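Side-chain contact in putative histidinol-phosphate aminotransferase (Burkholderia pseudomallei, PDB 3P1T), which probably transfers the amino group of L-histidinol phosphate to 2-oxoglutarate with the help of pyridoxal 5'-phosphate, a step of histidine biosynthesis: residues R260-L265 against N278-E283. Sequence-based numbering, arbitrary orientation.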
ATOM      1  N   ARG A 260      33.127  16.653   2.161  1.00 49.63           N
ATOM      2  CA  ARG A 260      34.054  16.638   1.024  1.00 49.50           C
ATOM      3  C   ARG A 260      33.449  17.374  -0.182  1.00 53.38           C
ATOM      4  O   ARG A 260      34.076  18.295  -0.693  1.00 54.46           O
ATOM      5  CB  ARG A 260      34.455  15.195   0.614  1.00 47.78           C
ATOM      6  CG  ARG A 260      35.193  15.143  -0.741  1.00 53.15           C
ATOM      7  CD  ARG A 260      35.917  13.857  -1.027  1.00 66.46           C
ATOM      8  NE  ARG A 260      35.107  12.900  -1.770  1.00 71.05           N
ATOM      9  CZ  ARG A 260      35.315  12.573  -3.041  1.00 78.01           C
ATOM     10  NH1 ARG A 260      36.315  13.125  -3.725  1.00 55.23           N
ATOM     11  NH2 ARG A 260      34.545  11.668  -3.632  1.00 60.90           N
ATOM     12  N   VAL A 261      32.244  16.971  -0.622  1.00 48.45           N
ATOM     13  CA  VAL A 261      31.584  17.529  -1.803  1.00 47.85           C
ATOM     14  C   VAL A 261      31.319  19.044  -1.599  1.00 52.31           C
ATOM     15  O   VAL A 261      31.673  19.818  -2.493  1.00 52.03           O
ATOM     16  CB  VAL A 261      30.290  16.744  -2.149  1.00 49.86           C
ATOM     17  CG1 VAL A 261      29.476  17.443  -3.232  1.00 49.04           C
ATOM     18  CG2 VAL A 261      30.637  15.338  -2.603  1.00 49.64           C
ATOM     19  N   ALA A 262      30.769  19.459  -0.427  1.00 49.22           N
ATOM     20  CA  ALA A 262      30.494  20.865  -0.132  1.00 50.06           C
ATOM     21  C   ALA A 262      31.791  21.718  -0.178  1.00 59.54           C
ATOM     22  O   ALA A 262      31.812  22.755  -0.851  1.00 61.34           O
ATOM     23  CB  ALA A 262      29.820  21.001   1.227  1.00 50.19           C
ATOM     24  N   ASP A 263      32.876  21.262   0.486  1.00 56.09           N
ATOM     25  CA  ASP A 263      34.143  21.998   0.520  1.00 56.12           C
ATOM     26  C   ASP A 263      34.795  22.070  -0.869  1.00 58.11           C
ATOM     27  O   ASP A 263      35.271  23.143  -1.253  1.00 58.54           O
ATOM     28  CB  ASP A 263      35.117  21.362   1.527  1.00 58.65           C
ATOM     29  CG  ASP A 263      34.766  21.532   3.008  1.00 68.48           C
ATOM     30  OD1 ASP A 263      33.767  22.244   3.318  1.00 69.57           O
ATOM     31  OD2 ASP A 263      35.525  21.007   3.860  1.00 71.76           O
ATOM     32  N   ALA A 264      34.798  20.954  -1.625  1.00 52.90           N
ATOM     33  CA  ALA A 264      35.398  20.892  -2.966  1.00 53.15           C
ATOM     34  C   ALA A 264      34.664  21.803  -3.958  1.00 57.89           C
ATOM     35  O   ALA A 264      35.333  22.538  -4.697  1.00 58.04           O
ATOM     36  CB  ALA A 264      35.405  19.465  -3.485  1.00 53.06           C
ATOM     37  N   LEU A 265      33.300  21.786  -3.949  1.00 52.99           N
ATOM     38  CA  LEU A 265      32.508  22.623  -4.849  1.00 52.21           C
ATOM     39  C   LEU A 265      32.719  24.111  -4.531  1.00 58.45           C
ATOM     40  O   LEU A 265      32.877  24.896  -5.469  1.00 59.53           O
ATOM     41  CB  LEU A 265      31.015  22.270  -4.815  1.00 50.44           C
ATOM     42  CG  LEU A 265      30.602  20.908  -5.401  1.00 54.01           C
ATOM     43  CD1 LEU A 265      29.103  20.698  -5.272  1.00 53.06           C
ATOM     44  CD2 LEU A 265      31.006  20.772  -6.868  1.00 54.91           C
ATOM     45  N   ASN A 278      21.148  14.152   3.290  1.00 37.46           N
ATOM     46  CA  ASN A 278      22.119  13.403   2.478  1.00 37.38           C
ATOM     47  C   ASN A 278      22.323  14.019   1.075  1.00 42.29           C
ATOM     48  O   ASN A 278      22.596  13.302   0.109  1.00 43.02           O
ATOM     49  CB  ASN A 278      21.656  11.936   2.335  1.00 36.83           C
ATOM     50  CG  ASN A 278      20.275  11.735   1.768  1.00 55.77           C
ATOM     51  OD1 ASN A 278      19.443  12.651   1.687  1.00 48.53           O
ATOM     52  ND2 ASN A 278      19.980  10.505   1.419  1.00 50.83           N
ATOM     53  N   PHE A 279      22.242  15.342   0.973  1.00 38.67           N
ATOM     54  CA  PHE A 279      22.374  16.058  -0.290  1.00 38.12           C
ATOM     55  C   PHE A 279      22.836  17.472  -0.038  1.00 42.94           C
ATOM     56  O   PHE A 279      22.834  17.894   1.116  1.00 41.90           O
ATOM     57  CB  PHE A 279      21.018  16.063  -1.043  1.00 38.81           C
ATOM     58  CG  PHE A 279      19.869  16.663  -0.264  1.00 39.37           C
ATOM     59  CD1 PHE A 279      19.746  18.041  -0.121  1.00 42.94           C
ATOM     60  CD2 PHE A 279      18.923  15.852   0.340  1.00 40.36           C
ATOM     61  CE1 PHE A 279      18.715  18.591   0.641  1.00 43.30           C
ATOM     62  CE2 PHE A 279      17.868  16.407   1.069  1.00 42.60           C
ATOM     63  CZ  PHE A 279      17.771  17.770   1.213  1.00 41.16           C
ATOM     64  N   VAL A 280      23.171  18.233  -1.106  1.00 40.76           N
ATOM     65  CA  VAL A 280      23.557  19.647  -0.983  1.00 41.07           C
ATOM     66  C   VAL A 280      22.831  20.462  -2.062  1.00 45.39           C
ATOM     67  O   VAL A 280      22.708  19.999  -3.209  1.00 44.99           O
ATOM     68  CB  VAL A 280      25.087  19.917  -1.021  1.00 45.27           C
ATOM     69  CG1 VAL A 280      25.776  19.436   0.255  1.00 44.98           C
ATOM     70  CG2 VAL A 280      25.748  19.339  -2.275  1.00 45.46           C
ATOM     71  N   LEU A 281      22.320  21.667  -1.686  1.00 40.48           N
ATOM     72  CA  LEU A 281      21.688  22.574  -2.641  1.00 38.66           C
ATOM     73  C   LEU A 281      22.763  23.510  -3.183  1.00 44.30           C
ATOM     74  O   LEU A 281      23.482  24.128  -2.395  1.00 44.64           O
ATOM     75  CB  LEU A 281      20.523  23.341  -2.025  1.00 37.91           C
ATOM     76  CG  LEU A 281      19.652  24.136  -3.008  1.00 41.58           C
ATOM     77  CD1 LEU A 281      18.739  23.220  -3.820  1.00 40.14           C
ATOM     78  CD2 LEU A 281      18.814  25.140  -2.277  1.00 43.02           C
ATOM     79  N   VAL A 282      22.920  23.558  -4.521  1.00 42.10           N
ATOM     80  CA  VAL A 282      23.938  24.367  -5.200  1.00 43.09           C
ATOM     81  C   VAL A 282      23.258  25.385  -6.132  1.00 48.35           C
ATOM     82  O   VAL A 282      22.298  25.031  -6.819  1.00 48.03           O
ATOM     83  CB  VAL A 282      24.935  23.462  -5.977  1.00 46.98           C
ATOM     84  CG1 VAL A 282      26.053  24.281  -6.621  1.00 48.19           C
ATOM     85  CG2 VAL A 282      25.532  22.402  -5.064  1.00 46.51           C
ATOM     86  N   GLU A 283      23.767  26.644  -6.151  1.00 46.46           N
ATOM     87  CA  GLU A 283      23.286  27.707  -7.043  1.00 46.69           C
ATOM     88  C   GLU A 283      23.597  27.351  -8.484  1.00 54.20           C
ATOM     89  O   GLU A 283      24.722  26.918  -8.786  1.00 55.18           O
ATOM     90  CB  GLU A 283      23.886  29.076  -6.704  1.00 48.57           C
ATOM     91  CG  GLU A 283      23.324  29.738  -5.457  1.00 58.44           C
ATOM     92  CD  GLU A 283      23.754  31.175  -5.212  1.00 86.25           C
ATOM     93  OE1 GLU A 283      24.278  31.827  -6.149  1.00 80.75           O
ATOM     94  OE2 GLU A 283      23.540  31.659  -4.077  1.00 86.38           O
TER
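Val261, Ala262 and Leu265, near the end of the long helix 244-267, lie against Val280 and Val282 of strand 279-283; the axes of residues 260-265 and 279-283 come within 9.5 Å and run nearly the same way, at 22°. This is helix-on-sheet packing in the small domain, built mainly from the C-terminal part of the chain, of a fold-type I pyridoxal-phosphate enzyme. The helix leads through a short connection into the outermost strand of a four-stranded mixed sheet, and the connection itself pairs with that strand through Ala273 and Arg271. The backbones come nearest at Ala262 and Val280, whose CA atoms are 7.1 Å apart, and the small methyl of alanine suits this close passage. Val280 spreads its two methyls over adjacent helix residues: CG2 meets Val261 CG1 at 4.3 Å, while CG1 faces Ala262 CB at 4.4 Å. Branching at CB thus suits both the strand and the need to touch two neighbours at once. One helical turn after Val261, the longer Leu265 bridges a wider gap to Val282. Helix 320-333 adds Leu327 against Leu265, and Ile315 of the adjacent strand touches both Leu265 and Val282, so the apolar layer continues beyond this pair. The side chains of Leu265 and Val282 cross at about a right angle; with chi1 of Val282 at -177°, CG2 lies beside the backbone N, and this methyl meets Leu265 CD1 at 4.0 Å.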